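NTP pyrophosphohydrolase MazG-like domain-containing protein (Vibrio sp. DAT722, PDB 2Q73) probably hydrolyses nucleoside triphosphates to monophosphates and pyrophosphate as a magnesium-dependent, all-helical, MazG-type house-cleaning enzyme. Local coordinates at residues 37-43 with 53-58; 6-11 with 67-71. All coordinates share one frame; numbering follows the deposited sequence.

Interaction 1: residues 37-43 with 53-58. With MG (magnesium ion), chain G.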
ATOM      1  N   SER C  37     -11.475  -2.575  -5.486  1.00 26.36           N
ATOM      2  CA  SER C  37     -12.205  -3.709  -6.081  1.00 26.46           C
ATOM      3  C   SER C  37     -12.694  -4.700  -5.018  1.00 26.39           C
ATOM      4  O   SER C  37     -13.805  -5.223  -5.122  1.00 25.99           O
ATOM      5  CB  SER C  37     -11.372  -4.439  -7.160  1.00 25.94           C
ATOM      6  OG  SER C  37     -10.306  -5.185  -6.565  1.00 29.01           O
ATOM      7  N   ILE C  38     -11.869  -4.954  -3.999  1.00 26.58           N
ATOM      8  CA  ILE C  38     -12.271  -5.851  -2.909  1.00 27.10           C
ATOM      9  C   ILE C  38     -13.377  -5.217  -2.048  1.00 26.74           C
ATOM     10  O   ILE C  38     -14.375  -5.875  -1.726  1.00 26.58           O
ATOM     11  CB  ILE C  38     -11.049  -6.312  -2.045  1.00 26.98           C
ATOM     12  CG1 ILE C  38     -10.138  -7.217  -2.897  1.00 27.29           C
ATOM     13  CG2 ILE C  38     -11.515  -7.045  -0.753  1.00 28.53           C
ATOM     14  CD1 ILE C  38      -8.817  -7.655  -2.206  1.00 28.64           C
ATOM     15  N   ARG C  39     -13.220  -3.937  -1.719  1.00 25.96           N
ATOM     16  CA  ARG C  39     -14.230  -3.239  -0.916  1.00 26.35           C
ATOM     17  C   ARG C  39     -15.582  -3.270  -1.625  1.00 26.24           C
ATOM     18  O   ARG C  39     -16.625  -3.451  -1.008  1.00 25.53           O
ATOM     19  CB  ARG C  39     -13.779  -1.794  -0.662  1.00 26.75           C
ATOM     20  CG  ARG C  39     -14.773  -0.965   0.127  1.00 27.72           C
ATOM     21  CD  ARG C  39     -14.223   0.442   0.443  1.00 27.85           C
ATOM     22  NE  ARG C  39     -13.859   1.229  -0.739  1.00 31.92           N
ATOM     23  CZ  ARG C  39     -14.707   1.931  -1.502  1.00 32.21           C
ATOM     24  NH1 ARG C  39     -16.023   1.942  -1.269  1.00 32.54           N
ATOM     25  NH2 ARG C  39     -14.233   2.616  -2.528  1.00 33.45           N
ATOM     26  N   LYS C  40     -15.544  -3.111  -2.946  1.00 26.10           N
ATOM     27  CA  LYS C  40     -16.765  -3.090  -3.735  1.00 25.68           C
ATOM     28  C   LYS C  40     -17.316  -4.486  -4.083  1.00 25.77           C
ATOM     29  O   LYS C  40     -18.378  -4.611  -4.724  1.00 25.27           O
ATOM     30  CB  LYS C  40     -16.527  -2.262  -5.003  1.00 26.35           C
ATOM     31  CG  LYS C  40     -16.401  -0.779  -4.724  1.00 26.93           C
ATOM     32  CD  LYS C  40     -16.144  -0.010  -6.013  1.00 31.31           C
ATOM     33  CE  LYS C  40     -16.209   1.490  -5.802  1.00 32.78           C
ATOM     34  NZ  LYS C  40     -16.081   2.246  -7.105  1.00 33.14           N
ATOM     35  N   GLY C  41     -16.597  -5.527  -3.664  1.00 25.89           N
ATOM     36  CA  GLY C  41     -17.024  -6.917  -3.871  1.00 26.08           C
ATOM     37  C   GLY C  41     -17.070  -7.372  -5.321  1.00 26.68           C
ATOM     38  O   GLY C  41     -17.943  -8.184  -5.691  1.00 26.08           O
ATOM     39  N   LYS C  42     -16.144  -6.872  -6.149  1.00 26.52           N
ATOM     40  CA  LYS C  42     -16.170  -7.153  -7.603  1.00 27.94           C
ATOM     41  C   LYS C  42     -15.448  -8.467  -7.922  1.00 27.41           C
ATOM     42  O   LYS C  42     -14.511  -8.498  -8.727  1.00 27.14           O
ATOM     43  CB  LYS C  42     -15.605  -5.952  -8.397  1.00 27.05           C
ATOM     44  CG  LYS C  42     -16.560  -4.754  -8.314  1.00 29.53           C
ATOM     45  CD  LYS C  42     -16.066  -3.477  -8.979  1.00 31.19           C
ATOM     46  CE  LYS C  42     -17.304  -2.624  -9.330  1.00 37.72           C
ATOM     47  NZ  LYS C  42     -16.991  -1.338 -10.026  1.00 40.32           N
ATOM     48  N   SER C  43     -15.930  -9.542  -7.293  1.00 27.21           N
ATOM     49  CA  SER C  43     -15.265 -10.843  -7.267  1.00 27.53           C
ATOM     50  C   SER C  43     -15.714 -11.705  -8.433  1.00 27.32           C
ATOM     51  O   SER C  43     -16.531 -11.274  -9.245  1.00 27.82           O
ATOM     52  CB  SER C  43     -15.555 -11.557  -5.941  1.00 27.44           C
ATOM     53  OG  SER C  43     -15.157 -10.736  -4.846  1.00 28.88           O
ATOM     54  N   GLY C  53     -12.026  -2.669 -13.449  1.00 30.29           N
ATOM     55  CA  GLY C  53     -12.303  -2.474 -12.028  1.00 29.78           C
ATOM     56  C   GLY C  53     -12.593  -3.743 -11.236  1.00 29.16           C
ATOM     57  O   GLY C  53     -12.834  -3.672 -10.025  1.00 29.21           O
ATOM     58  N   SER C  54     -12.595  -4.898 -11.902  1.00 27.98           N
ATOM     59  CA  SER C  54     -12.811  -6.169 -11.215  1.00 26.79           C
ATOM     60  C   SER C  54     -11.638  -6.562 -10.305  1.00 26.69           C
ATOM     61  O   SER C  54     -10.492  -6.148 -10.504  1.00 26.34           O
ATOM     62  CB  SER C  54     -13.071  -7.293 -12.212  1.00 26.37           C
ATOM     63  OG  SER C  54     -11.884  -7.604 -12.921  1.00 26.36           O
ATOM     64  N   VAL C  55     -11.928  -7.380  -9.305  1.00 26.09           N
ATOM     65  CA  VAL C  55     -10.878  -7.930  -8.460  1.00 26.69           C
ATOM     66  C   VAL C  55      -9.866  -8.688  -9.338  1.00 26.16           C
ATOM     67  O   VAL C  55      -8.651  -8.555  -9.146  1.00 26.91           O
ATOM     68  CB  VAL C  55     -11.475  -8.844  -7.340  1.00 27.11           C
ATOM     69  CG1 VAL C  55     -10.361  -9.610  -6.616  1.00 25.81           C
ATOM     70  CG2 VAL C  55     -12.246  -7.981  -6.297  1.00 27.24           C
ATOM     71  N   ALA C  56     -10.365  -9.448 -10.307  1.00 26.05           N
ATOM     72  CA  ALA C  56      -9.507 -10.183 -11.260  1.00 25.39           C
ATOM     73  C   ALA C  56      -8.502  -9.268 -11.956  1.00 25.60           C
ATOM     74  O   ALA C  56      -7.295  -9.568 -11.999  1.00 24.70           O
ATOM     75  CB  ALA C  56     -10.369 -10.931 -12.297  1.00 25.10           C
ATOM     76  N   GLU C  57      -8.993  -8.155 -12.497  1.00 25.79           N
ATOM     77  CA  GLU C  57      -8.115  -7.192 -13.171  1.00 27.04           C
ATOM     78  C   GLU C  57      -7.068  -6.639 -12.231  1.00 26.62           C
ATOM     79  O   GLU C  57      -5.884  -6.578 -12.582  1.00 26.41           O
ATOM     80  CB  GLU C  57      -8.911  -6.050 -13.803  1.00 27.42           C
ATOM     81  CG  GLU C  57      -8.106  -4.789 -14.040  1.00 31.12           C
ATOM     82  CD  GLU C  57      -8.699  -3.897 -15.095  1.00 37.47           C
ATOM     83  OE1 GLU C  57      -9.295  -2.856 -14.727  1.00 41.19           O
ATOM     84  OE2 GLU C  57      -8.572  -4.235 -16.291  1.00 39.46           O
ATOM     85  N   GLU C  58      -7.483  -6.245 -11.026  1.00 26.45           N
ATOM     86  CA  GLU C  58      -6.549  -5.607 -10.115  1.00 26.50           C
ATOM     87  C   GLU C  58      -5.499  -6.589  -9.601  1.00 26.18           C
ATOM     88  O   GLU C  58      -4.335  -6.206  -9.470  1.00 27.05           O
ATOM     89  CB  GLU C  58      -7.268  -4.890  -8.948  1.00 27.13           C
ATOM     90  CG  GLU C  58      -8.401  -3.940  -9.402  1.00 27.99           C
ATOM     91  CD  GLU C  58      -8.042  -2.983 -10.545  1.00 32.52           C
ATOM     92  OE1 GLU C  58      -6.851  -2.737 -10.803  1.00 33.92           O
ATOM     93  OE2 GLU C  58      -8.988  -2.453 -11.176  1.00 33.86           O
TER
HETATM   94 MG    MG G 503      -5.551  -1.388 -12.366  0.50 21.64          MG
HETATM   95  O   HOH W   1     -13.124 -10.199 -10.305  1.00 16.27           O
HETATM   96  O   HOH W   2      -7.712  -0.822 -13.218  1.00 45.84           O

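Interaction 2: residues 6-11 with 67-71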
ATOM      1  N   LEU C   6       5.734 -15.944 -17.961  1.00 28.95           N
ATOM      2  CA  LEU C   6       5.067 -14.664 -17.761  1.00 28.90           C
ATOM      3  C   LEU C   6       6.107 -13.568 -17.498  1.00 28.61           C
ATOM      4  O   LEU C   6       6.049 -12.479 -18.087  1.00 28.11           O
ATOM      5  CB  LEU C   6       4.057 -14.749 -16.610  1.00 28.87           C
ATOM      6  CG  LEU C   6       3.323 -13.456 -16.230  1.00 28.63           C
ATOM      7  CD1 LEU C   6       2.427 -12.972 -17.368  1.00 31.19           C
ATOM      8  CD2 LEU C   6       2.506 -13.645 -14.954  1.00 29.32           C
ATOM      9  N   GLN C   7       7.066 -13.870 -16.623  1.00 28.67           N
ATOM     10  CA  GLN C   7       8.108 -12.903 -16.253  1.00 28.64           C
ATOM     11  C   GLN C   7       8.935 -12.512 -17.479  1.00 28.68           C
ATOM     12  O   GLN C   7       9.234 -11.331 -17.676  1.00 28.42           O
ATOM     13  CB  GLN C   7       9.008 -13.472 -15.161  1.00 28.52           C
ATOM     14  CG  GLN C   7       9.624 -12.426 -14.244  1.00 29.08           C
ATOM     15  CD  GLN C   7      10.754 -12.989 -13.399  1.00 28.99           C
ATOM     16  OE1 GLN C   7      10.599 -14.014 -12.714  1.00 28.39           O
ATOM     17  NE2 GLN C   7      11.895 -12.317 -13.436  1.00 27.85           N
ATOM     18  N   SER C   8       9.281 -13.496 -18.311  1.00 28.15           N
ATOM     19  CA  SER C   8      10.080 -13.229 -19.508  1.00 28.74           C
ATOM     20  C   SER C   8       9.284 -12.523 -20.611  1.00 28.72           C
ATOM     21  O   SER C   8       9.836 -11.679 -21.316  1.00 28.40           O
ATOM     22  CB  SER C   8      10.816 -14.483 -20.014  1.00 29.01           C
ATOM     23  OG  SER C   8       9.916 -15.423 -20.544  1.00 30.31           O
ATOM     24  N   HIS C   9       7.992 -12.831 -20.737  1.00 29.06           N
ATOM     25  CA  HIS C   9       7.111 -12.115 -21.670  1.00 29.69           C
ATOM     26  C   HIS C   9       6.935 -10.640 -21.269  1.00 28.88           C
ATOM     27  O   HIS C   9       6.943  -9.753 -22.122  1.00 28.42           O
ATOM     28  CB  HIS C   9       5.755 -12.837 -21.816  1.00 30.04           C
ATOM     29  CG  HIS C   9       5.812 -14.072 -22.666  1.00 33.14           C
ATOM     30  ND1 HIS C   9       4.689 -14.640 -23.229  1.00 35.45           N
ATOM     31  CD2 HIS C   9       6.858 -14.835 -23.067  1.00 34.12           C
ATOM     32  CE1 HIS C   9       5.040 -15.707 -23.927  1.00 35.99           C
ATOM     33  NE2 HIS C   9       6.351 -15.847 -23.844  1.00 35.46           N
ATOM     34  N   ILE C  10       6.813 -10.376 -19.971  1.00 28.55           N
ATOM     35  CA  ILE C  10       6.711  -9.002 -19.487  1.00 28.33           C
ATOM     36  C   ILE C  10       8.024  -8.254 -19.750  1.00 29.12           C
ATOM     37  O   ILE C  10       8.002  -7.111 -20.217  1.00 29.86           O
ATOM     38  CB  ILE C  10       6.311  -8.949 -18.005  1.00 27.88           C
ATOM     39  CG1 ILE C  10       4.863  -9.429 -17.835  1.00 26.93           C
ATOM     40  CG2 ILE C  10       6.489  -7.509 -17.419  1.00 27.23           C
ATOM     41  CD1 ILE C  10       4.418  -9.513 -16.364  1.00 27.56           C
ATOM     42  N   LYS C  11       9.156  -8.909 -19.489  1.00 29.50           N
ATOM     43  CA  LYS C  11      10.466  -8.319 -19.804  1.00 30.23           C
ATOM     44  C   LYS C  11      10.613  -7.909 -21.271  1.00 30.70           C
ATOM     45  O   LYS C  11      11.153  -6.841 -21.557  1.00 30.82           O
ATOM     46  CB  LYS C  11      11.621  -9.242 -19.396  1.00 30.47           C
ATOM     47  CG  LYS C  11      12.975  -8.562 -19.510  1.00 31.00           C
ATOM     48  CD  LYS C  11      14.080  -9.321 -18.833  1.00 31.92           C
ATOM     49  CE  LYS C  11      15.394  -8.600 -19.079  1.00 33.14           C
ATOM     50  NZ  LYS C  11      16.520  -9.240 -18.365  1.00 33.52           N
ATOM     51  N   CYS C  67       6.045  -9.049 -11.305  1.00 26.12           N
ATOM     52  CA  CYS C  67       6.952  -9.595 -12.340  1.00 26.95           C
ATOM     53  C   CYS C  67       7.882  -8.524 -12.928  1.00 26.51           C
ATOM     54  O   CYS C  67       9.075  -8.786 -13.153  1.00 26.14           O
ATOM     55  CB  CYS C  67       6.162 -10.262 -13.457  1.00 27.06           C
ATOM     56  SG  CYS C  67       5.316 -11.766 -12.920  1.00 30.88           S
ATOM     57  N   ALA C  68       7.336  -7.338 -13.190  1.00 26.40           N
ATOM     58  CA  ALA C  68       8.135  -6.262 -13.793  1.00 26.59           C
ATOM     59  C   ALA C  68       9.253  -5.849 -12.832  1.00 26.89           C
ATOM     60  O   ALA C  68      10.403  -5.691 -13.241  1.00 26.59           O
ATOM     61  CB  ALA C  68       7.272  -5.082 -14.153  1.00 26.81           C
ATOM     62  N   LEU C  69       8.921  -5.724 -11.553  1.00 26.35           N
ATOM     63  CA  LEU C  69       9.928  -5.425 -10.521  1.00 26.54           C
ATOM     64  C   LEU C  69      10.959  -6.538 -10.394  1.00 26.09           C
ATOM     65  O   LEU C  69      12.139  -6.272 -10.160  1.00 25.75           O
ATOM     66  CB  LEU C  69       9.257  -5.187  -9.172  1.00 26.39           C
ATOM     67  CG  LEU C  69       8.625  -3.798  -9.001  1.00 26.55           C
ATOM     68  CD1 LEU C  69       7.580  -3.811  -7.889  1.00 28.13           C
ATOM     69  CD2 LEU C  69       9.747  -2.783  -8.698  1.00 26.50           C
ATOM     70  N   ALA C  70      10.521  -7.791 -10.533  1.00 26.06           N
ATOM     71  CA  ALA C  70      11.476  -8.888 -10.452  1.00 25.52           C
ATOM     72  C   ALA C  70      12.527  -8.744 -11.554  1.00 26.32           C
ATOM     73  O   ALA C  70      13.738  -8.935 -11.311  1.00 26.29           O
ATOM     74  CB  ALA C  70      10.770 -10.241 -10.522  1.00 24.96           C
ATOM     75  N   ASN C  71      12.076  -8.407 -12.763  1.00 26.37           N
ATOM     76  CA  ASN C  71      12.994  -8.211 -13.880  1.00 27.15           C
ATOM     77  C   ASN C  71      14.000  -7.092 -13.588  1.00 27.47           C
ATOM     78  O   ASN C  71      15.209  -7.267 -13.795  1.00 27.71           O
ATOM     79  CB  ASN C  71      12.214  -7.910 -15.165  1.00 27.03           C
ATOM     80  CG  ASN C  71      11.417  -9.100 -15.655  1.00 27.35           C
ATOM     81  OD1 ASN C  71      11.858 -10.250 -15.538  1.00 27.46           O
ATOM     82  ND2 ASN C  71      10.253  -8.835 -16.234  1.00 25.27           N
TER

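Interaction 1: residues 37-43 with 53-58
The carbonyl oxygen of Lys42 is gripped twice: Val55 N donates to Lys42 O over 2.9 Å in a nearly straight bond, and a water donates to the same oxygen while accepting from Ala56 N. Two first-turn amides of helix 55-72, which have no helical carbonyl to bind, are thus satisfied, one by the chain leaving helix 20-39, the other through the water. That helix ends in a Schellman motif, with Gly41 at positive phi, where a residue without a side chain fits easily, and Lys42 then turns its carbonyl to the incoming helix. Ser54 is the N-cap of helix 55-72; its OG accepts from Glu57 N at 3.0 Å and is also hydrogen-bonded to Leu51 O. Glu57 OE1 accepts from Gly53 N, which comes in 50° out of the carboxylate plane.

Val55 fills the corner between the two ends. Its CG2 lies 3.4 Å from both Ser37 O and Lys42 O and also touches Ile38 CG1, the two side chains crossing at a slant. Ser37 suits the close approach because it is small: CB comes within 3.3 Å of Gly53 O, while OG bonds back to Leu34 O of its own helix. The aliphatic part of Lys42 runs past Gly53 O.

One turn on, Glu58 packs its CG against Ser37 OG and bends at chi2 (-48°) toward the magnesium ion. With Glu30 and Glu33 of helix 20-39 and with Asp61 it belongs to the acidic EExxE...ExxD metal motif of the MazG family. Glu58 OE1 binds the metal at 2.4 Å, and OE2 accepts from a water that is itself a magnesium ligand.

Interaction 2: residues 6-11 with 67-71
Gln7 and Asn71 are joined by two hydrogen bonds that use both ends of the Asn71 amide. Asn71 ND2 donates to Gln7 O at 3.1 Å, with the acceptor close to the Asn71 amide plane, and Gln7 NE2 donates to Asn71 OD1 at 2.9 Å from above the carbonyl plane. The two side chains lie alongside, pointing opposite ways, their amide planes 39° apart. Gln7 O also accepts the helical bond of Lys11 N; the two donors reach it from opposite faces. Asparagine fits because a short amide can serve a backbone carbonyl and a side chain at once.

Beside this polar pair lies an apolar seam. Ile10 CD1 presses on Cys67 CB at a tight 3.5 Å, while its CG2 branch, anti to the backbone N, meets Ala68 CB. Leu6 CD2 reaches Cys67 SG at 3.9 Å, and the methyl of Ala70 lies against the Gln7 amide. Lys11 lays its CB and chain carbons across Asn71, and its charged end makes a cation-pi contact with Tyr15.

Gln7 NE2 also donates to Val75 O and Gln7 OE1 accepts from Leu77 N, at the turn into helix 77-90, fixing the amide's rotation. Segments 6-11 and 67-71 cross at -75°, their axes 9.0 Å apart; Leu77 of helix 77-90 packs on Cys67 and Ala70, and Tyr23 of helix 20-39 lies against Ala68.

How the interactions relate
Both contacts use helix 55-72: interaction 1 holds its N-terminal end and interaction 2 its C-terminal part, on opposite sides of the chain's centre. Their centres are 23 Å apart and their nearest atoms about 11 Å, so they do not touch. Along the chain, helix 3-13 comes first, helix 20-39 next, and helix 55-72 then returns to both, so interaction 1 falls between the two halves of interaction 2. One contact secures the metal-bearing start of the shared helix against helix 20-39; the other ties helix 3-13 to its far portion, where the side chain of Ala68 is about 13 Å from the magnesium ion. Both touch the second subunit of the four-chain assembly.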